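Local coordinates for protein serine protease inhibitor 1 (Coprinopsis cinerea, PDB 3VWC) that probably inhibits serine endopeptidases, as a beta-trefoil member of the fungal I66 family of peptidase inhibitors, at residues W84-Q89 and N95-V100; P124-P129 and A137-T142; V18-A23 and A73-N78; V109-A114 and Q119-P124. All coordinates share one frame; numbering follows the deposited sequence.

Contact 1. Residues W84-Q89 and N95-V100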
# COMPACT_ATOMS: atom_id res chain seq x y z
N TRP A 84 2.44 8.32 5.36
CA TRP A 84 3.37 7.39 4.65
C TRP A 84 4.40 8.16 3.82
O TRP A 84 4.09 9.22 3.22
CB TRP A 84 2.56 6.51 3.68
CG TRP A 84 1.50 5.70 4.41
CD1 TRP A 84 0.22 6.08 4.65
CD2 TRP A 84 1.68 4.44 5.06
NE1 TRP A 84 -0.44 5.11 5.38
CE2 TRP A 84 0.44 4.09 5.65
CE3 TRP A 84 2.78 3.56 5.19
CZ2 TRP A 84 0.26 2.92 6.39
CZ3 TRP A 84 2.59 2.36 5.94
CH2 TRP A 84 1.31 2.04 6.49
N ILE A 85 5.60 7.59 3.80
CA ILE A 85 6.72 8.08 2.98
C ILE A 85 6.71 7.20 1.73
O ILE A 85 6.83 5.94 1.82
CB ILE A 85 8.04 7.97 3.76
CG1 ILE A 85 7.98 8.77 5.08
CG2 ILE A 85 9.27 8.40 2.88
CD1 ILE A 85 7.71 10.25 4.94
N VAL A 86 6.48 7.82 0.59
CA VAL A 86 6.32 7.12 -0.67
C VAL A 86 7.53 7.46 -1.54
O VAL A 86 7.72 8.63 -1.89
CB VAL A 86 5.00 7.43 -1.35
CG1 VAL A 86 4.86 6.63 -2.64
CG2 VAL A 86 3.79 7.14 -0.39
N THR A 87 8.37 6.46 -1.83
CA THR A 87 9.66 6.80 -2.44
C THR A 87 9.81 6.04 -3.76
O THR A 87 9.74 4.80 -3.77
CB THR A 87 10.79 6.35 -1.50
OG1 THR A 87 10.62 6.94 -0.19
CG2 THR A 87 12.13 6.86 -2.03
N HIS A 88 10.19 6.75 -4.82
CA HIS A 88 10.50 6.12 -6.09
C HIS A 88 11.73 5.20 -5.90
O HIS A 88 12.74 5.61 -5.27
CB HIS A 88 10.95 7.19 -7.10
CG HIS A 88 9.84 7.75 -7.92
ND1 HIS A 88 9.38 7.14 -9.07
CD2 HIS A 88 9.16 8.92 -7.82
CE1 HIS A 88 8.44 7.89 -9.61
NE2 HIS A 88 8.29 8.98 -8.88
N GLN A 89 11.67 4.04 -6.52
CA GLN A 89 12.84 3.14 -6.63
C GLN A 89 13.08 2.87 -8.11
O GLN A 89 12.76 1.80 -8.62
CB GLN A 89 12.64 1.83 -5.86
CG GLN A 89 12.20 2.05 -4.40
CD GLN A 89 13.29 2.73 -3.55
OE1 GLN A 89 14.48 2.78 -3.93
NE2 GLN A 89 12.88 3.28 -2.39
N ASN A 95 7.74 3.54 -12.42
CA ASN A 95 6.58 3.88 -11.58
C ASN A 95 6.53 2.98 -10.33
O ASN A 95 5.45 2.70 -9.77
CB ASN A 95 5.31 3.68 -12.42
CG ASN A 95 5.21 4.67 -13.55
OD1 ASN A 95 5.50 5.85 -13.37
ND2 ASN A 95 4.87 4.18 -14.73
N VAL A 96 7.69 2.50 -9.90
CA VAL A 96 7.82 1.60 -8.75
C VAL A 96 8.26 2.33 -7.46
O VAL A 96 9.18 3.16 -7.49
CB VAL A 96 8.80 0.46 -9.08
CG1 VAL A 96 9.01 -0.46 -7.88
CG2 VAL A 96 8.28 -0.38 -10.28
N PHE A 97 7.61 2.00 -6.34
CA PHE A 97 7.78 2.72 -5.07
C PHE A 97 7.90 1.74 -3.92
O PHE A 97 7.29 0.66 -3.95
CB PHE A 97 6.52 3.58 -4.81
CG PHE A 97 6.34 4.69 -5.82
CD1 PHE A 97 5.70 4.44 -7.04
CD2 PHE A 97 6.86 5.95 -5.57
CE1 PHE A 97 5.60 5.44 -8.01
CE2 PHE A 97 6.60 7.01 -6.49
CZ PHE A 97 6.01 6.74 -7.70
N THR A 98 8.53 2.20 -2.84
CA THR A 98 8.27 1.66 -1.49
C THR A 98 7.32 2.60 -0.74
O THR A 98 7.22 3.79 -1.06
CB THR A 98 9.57 1.52 -0.66
OG1 THR A 98 10.27 2.78 -0.71
CG2 THR A 98 10.47 0.46 -1.33
N VAL A 99 6.62 2.04 0.25
CA VAL A 99 5.64 2.81 1.05
C VAL A 99 5.96 2.51 2.50
O VAL A 99 5.75 1.38 2.96
CB VAL A 99 4.18 2.39 0.73
CG1 VAL A 99 3.23 3.26 1.53
CG2 VAL A 99 3.92 2.52 -0.75
N VAL A 100 6.52 3.51 3.23
CA VAL A 100 7.02 3.30 4.59
C VAL A 100 6.33 4.24 5.57
O VAL A 100 6.15 5.41 5.30
CB VAL A 100 8.56 3.51 4.67
CG1 VAL A 100 9.05 3.30 6.10
CG2 VAL A 100 9.23 2.45 3.80
O HOH W 1 9.33 4.86 1.07
O HOH W 2 10.30 4.62 -9.53
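The imidazole of His-88 runs alongside the ring of Phe-97. Phe-97 CE2 sits over the centre of one face of the imidazole, but the planes meet at 43°, so the pair is oblique. The closest atoms are His-88 CE1 and Phe-97 CZ, 3.3 Å apart. Phe-97 CD2 meets Val-86 CG1 at 3.6 Å. Val-99 CG1 touches Trp-84 CE3 at 3.7 Å. Gln-89 reaches across Thr-98, and its NE2 donates to Thr-98 OG1 (3.1 Å), which lies near the amide plane. A bend at chi2 (-66°) brings the amide round to the Thr-98 hydroxyl. One water joins Ile-85 O, Thr-87 OG1 and Thr-98 OG1.

Behind these groups stands the antiparallel backbone pairing of a beta hairpin. Ile-85 with Val-100 and Thr-87 with Thr-98 are hydrogen-bonded pairs. Gln-89 N extends the pairing to Val-96 O at 2.8 Å, with an N-H...O angle of 174°.

Strand 84-88 is one of the two outermost strands of its sheet, though Trp-84 bonds through its backbone to Tyr-55. Strand 96-101 lies between it and strand 141-145. Val-86 and Val-99 face strand 54-59, touching Tyr-55 and Leu-57 in turn. Trp-84 meets Trp-108 edge-to-face and donates from NE1 to Val-64 O.

Contact 2. Residues P124-P129 and A137-T142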
# COMPACT_ATOMS: atom_id res chain seq x y z
N PRO A 124 9.12 -3.81 9.22
CA PRO A 124 10.37 -3.16 8.80
C PRO A 124 10.80 -3.66 7.42
O PRO A 124 10.83 -4.87 7.20
CB PRO A 124 11.40 -3.64 9.84
CG PRO A 124 10.62 -4.17 10.97
CD PRO A 124 9.24 -4.55 10.50
N LEU A 125 11.21 -2.75 6.53
CA LEU A 125 11.66 -3.20 5.21
C LEU A 125 13.09 -3.68 5.25
O LEU A 125 13.94 -3.11 5.99
CB LEU A 125 11.55 -2.09 4.18
CG LEU A 125 10.13 -1.55 3.91
CD1 LEU A 125 10.17 -0.74 2.64
CD2 LEU A 125 9.14 -2.77 3.76
N ILE A 126 13.36 -4.68 4.43
CA ILE A 126 14.74 -5.14 4.23
C ILE A 126 15.17 -4.88 2.79
O ILE A 126 14.32 -4.71 1.90
CB ILE A 126 14.92 -6.62 4.57
CG1 ILE A 126 14.08 -7.54 3.67
CG2 ILE A 126 14.57 -6.85 6.09
CD1 ILE A 126 14.34 -9.04 3.94
N ALA A 127 16.48 -4.84 2.56
CA ALA A 127 16.98 -4.61 1.21
C ALA A 127 18.40 -5.13 1.17
O ALA A 127 19.05 -5.27 2.22
CB ALA A 127 16.94 -3.12 0.88
N ALA A 128 18.82 -5.57 -0.01
CA ALA A 128 20.23 -5.95 -0.24
C ALA A 128 21.08 -4.72 0.04
O ALA A 128 20.73 -3.57 -0.33
CB ALA A 128 20.45 -6.39 -1.69
N PRO A 129 22.28 -4.94 0.59
CA PRO A 129 23.22 -3.88 0.90
C PRO A 129 24.02 -3.47 -0.33
O PRO A 129 25.25 -3.55 -0.32
CB PRO A 129 24.15 -4.55 1.95
CG PRO A 129 24.08 -6.00 1.65
CD PRO A 129 22.65 -6.24 1.16
N ALA A 137 10.75 -8.04 -4.25
CA ALA A 137 9.49 -7.65 -4.86
C ALA A 137 8.35 -7.50 -3.86
O ALA A 137 7.35 -6.78 -4.14
CB ALA A 137 9.08 -8.68 -5.95
N THR A 138 8.48 -8.23 -2.74
CA THR A 138 7.51 -8.19 -1.65
C THR A 138 7.31 -6.77 -1.09
O THR A 138 6.29 -6.49 -0.44
CB THR A 138 8.01 -9.06 -0.52
OG1 THR A 138 9.31 -8.55 -0.18
CG2 THR A 138 8.08 -10.53 -0.98
N GLU A 139 8.23 -5.85 -1.37
CA GLU A 139 8.20 -4.51 -0.76
C GLU A 139 8.04 -3.43 -1.81
O GLU A 139 8.06 -2.25 -1.48
CB GLU A 139 9.51 -4.26 0.02
CG GLU A 139 9.72 -5.35 1.09
CD GLU A 139 11.00 -5.19 1.86
OE1 GLU A 139 11.93 -4.54 1.29
OE2 GLU A 139 11.13 -5.78 2.94
N LEU A 140 7.78 -3.84 -3.06
CA LEU A 140 7.67 -2.90 -4.20
C LEU A 140 6.26 -2.88 -4.80
O LEU A 140 5.62 -3.94 -4.95
CB LEU A 140 8.70 -3.30 -5.27
CG LEU A 140 10.17 -3.21 -4.75
CD1 LEU A 140 11.00 -3.77 -5.89
CD2 LEU A 140 10.59 -1.76 -4.43
N PHE A 141 5.78 -1.68 -5.08
CA PHE A 141 4.45 -1.47 -5.64
C PHE A 141 4.55 -0.57 -6.86
O PHE A 141 5.24 0.43 -6.82
CB PHE A 141 3.62 -0.81 -4.54
CG PHE A 141 3.46 -1.70 -3.37
CD1 PHE A 141 4.47 -1.78 -2.41
CD2 PHE A 141 2.47 -2.67 -3.33
CE1 PHE A 141 4.41 -2.71 -1.36
CE2 PHE A 141 2.40 -3.55 -2.28
CZ PHE A 141 3.38 -3.63 -1.33
N THR A 142 3.75 -0.86 -7.88
CA THR A 142 3.64 0.02 -9.03
C THR A 142 2.44 0.94 -8.90
O THR A 142 1.31 0.44 -8.69
CB THR A 142 3.53 -0.78 -10.33
OG1 THR A 142 4.64 -1.66 -10.44
CG2 THR A 142 3.56 0.13 -11.58
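The side chain of Glu-139 overlaps that of Leu-125, the two running antiparallel, and its carboxylate carbon CD lies 3.6 Å from Leu-125 CD2. The same methyl also covers Glu-139 CG, at 3.8 Å. The leucine thus packs along the aliphatic part of the acid as well as against its head.

The carboxylate then reaches the backbone of Ile-126. Glu-139 OE2 accepts from Ile-126 N at 2.9 Å. The bond is nearly straight, with an N-H...O angle of 174°. The donor comes on the syn side of OE2, 20° out of the carboxylate plane. Glu-139 OE1 lies 2.5 Å from Ile-126 O. So short an O...O distance probably means that a proton on the carboxylate lies between them; Glu-139 would then be neutral. The residue is buried, which would be consistent with a raised pKa.

Reach comes from the shape of the acid. Its chain is extended beyond CG (chi2 179°), which carries the carboxylate away from its own backbone to the other segment. Ile-126 lies across it, with CG1 3.5 Å from Glu-139 OE2. The side chain of one residue therefore joins the 124-129 loop to the short 3-10 turn 137-139.

That turn leads into strand 141-145, which pairs with strand 96-101. Leu-125 also packs on Val-100 of strand 96-101 and on Val-109 of strand 107-109. Glu-139 rests on Val-109 too. Residues 124-129 thus lie against strands 96-101 and 107-109 through Leu-125.

Contact 3. Residues V18-A23 and A73-N78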
# COMPACT_ATOMS: atom_id res chain seq x y z
N VAL A 18 -3.75 -4.08 -5.41
CA VAL A 18 -3.91 -3.96 -3.98
C VAL A 18 -5.12 -3.05 -3.65
O VAL A 18 -5.30 -2.02 -4.30
CB VAL A 18 -2.60 -3.33 -3.46
CG1 VAL A 18 -2.68 -3.04 -1.97
CG2 VAL A 18 -1.43 -4.25 -3.81
N GLY A 19 -5.96 -3.46 -2.70
CA GLY A 19 -7.06 -2.58 -2.31
C GLY A 19 -8.14 -3.39 -1.60
O GLY A 19 -7.83 -4.28 -0.80
N ARG A 20 -9.40 -3.05 -1.86
CA ARG A 20 -10.51 -3.63 -1.12
C ARG A 20 -11.42 -4.34 -2.09
O ARG A 20 -11.67 -3.86 -3.20
CB ARG A 20 -11.22 -2.52 -0.33
CG ARG A 20 -10.43 -2.01 0.86
CD ARG A 20 -10.92 -0.65 1.39
NE ARG A 20 -12.27 -0.79 1.99
CZ ARG A 20 -12.99 0.24 2.42
NH1 ARG A 20 -12.56 1.49 2.32
NH2 ARG A 20 -14.21 0.02 2.93
N PRO A 21 -11.96 -5.50 -1.66
CA PRO A 21 -12.80 -6.31 -2.56
C PRO A 21 -14.23 -5.75 -2.64
O PRO A 21 -14.56 -4.82 -1.91
CB PRO A 21 -12.84 -7.67 -1.84
CG PRO A 21 -12.74 -7.34 -0.42
CD PRO A 21 -11.74 -6.16 -0.37
N LEU A 22 -15.05 -6.34 -3.52
CA LEU A 22 -16.43 -5.86 -3.75
C LEU A 22 -17.30 -6.11 -2.51
O LEU A 22 -18.08 -5.25 -2.13
CB LEU A 22 -17.05 -6.53 -4.99
CG LEU A 22 -18.36 -5.91 -5.51
CD1 LEU A 22 -18.10 -4.53 -6.14
CD2 LEU A 22 -19.08 -6.84 -6.50
N ALA A 23 -17.10 -7.24 -1.83
CA ALA A 23 -17.93 -7.55 -0.66
C ALA A 23 -17.23 -7.21 0.64
O ALA A 23 -16.22 -7.83 0.97
CB ALA A 23 -18.33 -9.02 -0.64
N ALA A 73 -7.84 -0.05 5.99
CA ALA A 73 -8.57 1.20 5.83
C ALA A 73 -9.31 1.56 7.12
O ALA A 73 -9.95 0.69 7.77
CB ALA A 73 -9.46 1.13 4.66
N ASP A 74 -9.15 2.82 7.54
CA ASP A 74 -9.76 3.31 8.80
C ASP A 74 -11.12 3.91 8.47
O ASP A 74 -11.23 4.92 7.78
CB ASP A 74 -8.85 4.34 9.50
CG ASP A 74 -9.38 4.82 10.86
OD1 ASP A 74 -10.40 4.27 11.36
OD2 ASP A 74 -8.80 5.83 11.37
N LEU A 75 -12.16 3.19 8.87
CA LEU A 75 -13.51 3.63 8.64
C LEU A 75 -14.01 4.47 9.82
O LEU A 75 -14.91 5.26 9.63
CB LEU A 75 -14.44 2.42 8.35
CG LEU A 75 -14.50 2.01 6.86
CD1 LEU A 75 -13.13 1.65 6.33
CD2 LEU A 75 -15.47 0.84 6.65
N LEU A 76 -13.53 4.19 11.03
CA LEU A 76 -14.07 4.85 12.25
C LEU A 76 -13.45 6.21 12.52
O LEU A 76 -14.12 7.13 13.05
CB LEU A 76 -13.92 3.95 13.50
CG LEU A 76 -14.46 4.51 14.82
CD1 LEU A 76 -15.98 4.69 14.74
CD2 LEU A 76 -14.06 3.66 16.03
N GLY A 77 -12.14 6.30 12.26
CA GLY A 77 -11.38 7.55 12.34
C GLY A 77 -10.39 7.56 13.47
O GLY A 77 -9.71 8.55 13.70
N ASN A 78 -10.39 6.51 14.28
CA ASN A 78 -9.55 6.51 15.46
C ASN A 78 -8.17 5.86 15.30
O ASN A 78 -7.48 5.62 16.29
CB ASN A 78 -10.32 5.89 16.65
CG ASN A 78 -10.72 4.44 16.40
OD1 ASN A 78 -10.62 3.94 15.27
ND2 ASN A 78 -11.18 3.76 17.45
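The guanidinium of Arg-20 meets Ala-73 CB and Leu-75 CD1 obliquely. In this beta-trefoil fold the contact joins the residue that follows strand 18-19 to the end of strand 70-73 and the loop after it. Arg-20 and Leu-75 approach from opposite directions. Leu-75 CD1 is 3.9 Å from Arg-20 NH2, and Leu-75 CD2 also lies near that nitrogen. Ala-73 CB packs on the arginine chain as well, 4.0 Å from Arg-20 CD. A bend at chi3 (68°) turns the guanidinium off the line of the extended first part of the chain.

No hydrogen bond crosses between the two segments. NE, NH1 and NH2 of Arg-20 are all hydrogen-bonded to other residues, NH2 to Glu-24 in a salt bridge and NH1 to Cys-59 O. The charged group is buried, and the methyls of Ala-73 and Leu-75 pack against it. Ala-62 of strand 62-67 touches all three side chains.

Beyond the contact, the 73-78 loop is shaped by an Asx motif. In one of the two conformers of Asp-74, OD1 accepts from Gly-77 N at 2.8 Å, and the donor approaches from above the carboxylate plane, 39° out of it.

Contact 4. Residues V109-A114 and Q119-P124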
# COMPACT_ATOMS: atom_id res chain seq x y z
N VAL A 109 4.28 -4.66 2.87
CA VAL A 109 4.90 -5.91 2.42
C VAL A 109 3.82 -6.91 1.97
O VAL A 109 2.82 -7.18 2.67
CB VAL A 109 5.74 -6.59 3.55
CG1 VAL A 109 6.31 -7.92 3.08
CG2 VAL A 109 6.87 -5.66 3.99
N VAL A 110 3.94 -7.41 0.73
CA VAL A 110 3.08 -8.53 0.27
C VAL A 110 4.00 -9.76 0.27
O VAL A 110 4.99 -9.79 -0.48
CB VAL A 110 2.57 -8.25 -1.16
CG1 VAL A 110 1.87 -9.53 -1.76
CG2 VAL A 110 1.58 -7.12 -1.10
N PRO A 111 3.73 -10.76 1.14
CA PRO A 111 4.61 -11.94 1.14
C PRO A 111 4.67 -12.62 -0.23
O PRO A 111 3.69 -12.63 -1.00
CB PRO A 111 3.97 -12.88 2.16
CG PRO A 111 3.09 -12.02 3.03
CD PRO A 111 2.63 -10.87 2.14
N ALA A 112 5.80 -13.28 -0.49
CA ALA A 112 6.01 -13.83 -1.84
C ALA A 112 5.03 -14.91 -2.15
O ALA A 112 4.63 -15.10 -3.33
CB ALA A 112 7.44 -14.29 -2.03
N ASP A 113 4.56 -15.58 -1.11
CA ASP A 113 3.57 -16.66 -1.27
C ASP A 113 2.11 -16.17 -1.06
O ASP A 113 1.21 -17.00 -0.76
CB ASP A 113 3.92 -17.85 -0.34
CG ASP A 113 3.67 -17.55 1.12
OD1 ASP A 113 3.50 -18.51 1.90
OD2 ASP A 113 3.75 -16.37 1.49
N ALA A 114 1.88 -14.85 -1.06
CA ALA A 114 0.56 -14.35 -0.76
C ALA A 114 -0.48 -14.97 -1.70
O ALA A 114 -0.23 -15.18 -2.90
CB ALA A 114 0.52 -12.82 -0.90
N GLN A 119 -4.18 -10.33 3.24
CA GLN A 119 -3.96 -8.93 3.71
C GLN A 119 -2.52 -8.46 3.52
O GLN A 119 -1.56 -9.21 3.78
CB GLN A 119 -4.35 -8.80 5.18
CG GLN A 119 -4.37 -7.34 5.63
CD GLN A 119 -4.98 -7.13 6.99
OE1 GLN A 119 -5.24 -5.98 7.39
NE2 GLN A 119 -5.25 -8.20 7.70
N VAL A 120 -2.36 -7.21 3.10
CA VAL A 120 -1.05 -6.58 3.03
C VAL A 120 -0.51 -6.38 4.45
O VAL A 120 -1.24 -6.07 5.39
CB VAL A 120 -1.19 -5.25 2.28
CG1 VAL A 120 0.15 -4.48 2.27
CG2 VAL A 120 -1.64 -5.49 0.85
N GLU A 121 0.79 -6.64 4.60
CA GLU A 121 1.47 -6.56 5.88
C GLU A 121 2.18 -5.21 6.00
O GLU A 121 2.41 -4.55 5.01
CB GLU A 121 2.45 -7.72 6.07
CG GLU A 121 1.65 -9.03 5.97
CD GLU A 121 2.45 -10.29 6.25
OE1 GLU A 121 3.68 -10.22 6.40
OE2 GLU A 121 1.80 -11.37 6.27
N VAL A 122 2.50 -4.82 7.24
CA VAL A 122 3.32 -3.64 7.49
C VAL A 122 4.43 -4.00 8.44
O VAL A 122 4.19 -4.35 9.59
CB VAL A 122 2.49 -2.48 8.05
CG1 VAL A 122 3.35 -1.23 8.20
CG2 VAL A 122 1.26 -2.19 7.18
N ARG A 123 5.67 -3.96 7.95
CA ARG A 123 6.84 -4.54 8.66
C ARG A 123 8.06 -3.69 8.39
O ARG A 123 8.15 -3.07 7.34
CB ARG A 123 7.21 -5.92 8.05
CG ARG A 123 6.17 -7.01 8.04
CD ARG A 123 6.92 -8.31 7.72
NE ARG A 123 6.18 -9.23 6.87
CZ ARG A 123 6.75 -10.18 6.12
NH1 ARG A 123 8.07 -10.33 6.13
NH2 ARG A 123 6.01 -11.01 5.40
N PRO A 124 9.12 -3.81 9.22
CA PRO A 124 10.37 -3.16 8.80
C PRO A 124 10.80 -3.66 7.42
O PRO A 124 10.83 -4.87 7.20
CB PRO A 124 11.40 -3.64 9.84
CG PRO A 124 10.62 -4.17 10.97
CD PRO A 124 9.24 -4.55 10.50
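Val-109 forms an antiparallel hydrogen-bonded pair with Glu-121. Val-109 N donates to Glu-121 O at 2.8 Å, and Glu-121 N returns a bond to Val-109 O at 2.9 Å. The side chain of Val-109 crosses that of Arg-123 at about a right angle. Its CG1 lies over the centre of one face of the guanidinium, 3.8 Å from Arg-123 CZ. With CG1 opposite the backbone N about the first torsion (177°), this methyl is the one presented to the flat group.

Val-110 turns to the other side, where its CG2 meets Val-120 CG2 at 4.1 Å. Pro-111 comes next and abuts the carboxylate of Glu-121. Pro-111 CG is 3.5 Å from Glu-121 OE2 and also lies at the edge of the Arg-123 guanidinium. From Pro-111 to Ala-114 the chain makes a type I beta turn, closed by Ala-114 N bonding to Pro-111 O.

Arg-123 grips Glu-121 OE1 side-on in a salt bridge, with NE and NH2 each 2.7 Å from that single oxygen. The two bonds are bent, near 140°, but together probably limit the rotation of the guanidinium, with Val-109 CG1 over one face.

Strands 107-109 and 121-123 form a small two-stranded antiparallel sheet. Val-120 and Val-122 pack on Leu-71 of strand 70-73, while Val-110 rests on Val-35 of strand 31-35.

Overall arrangement
The four contacts follow one another along the chain in the order 3, 1, 4, 2. Contacts 1 and 2 have centres about 10 Å apart and are joined where Phe-97 N probably bonds to Phe-141 O (2.9 Å). Contacts 2 and 4 are equally near and share Pro-124; Thr-138 O probably accepts from Val-110 N at 2.8 Å. Contact 3 lies across the centre of the chain from contacts 1 and 2, about 21 Å and 24 Å away between centres. In one of its two conformers, Val-18 still reaches Val-120 CG2 of contact 4 (CG1, 3.9 Å) and Phe-141 CE2 of contact 2 (CG2, 4.2 Å). Contacts 1 to 3 reach the large sheet, contact 4 the small one.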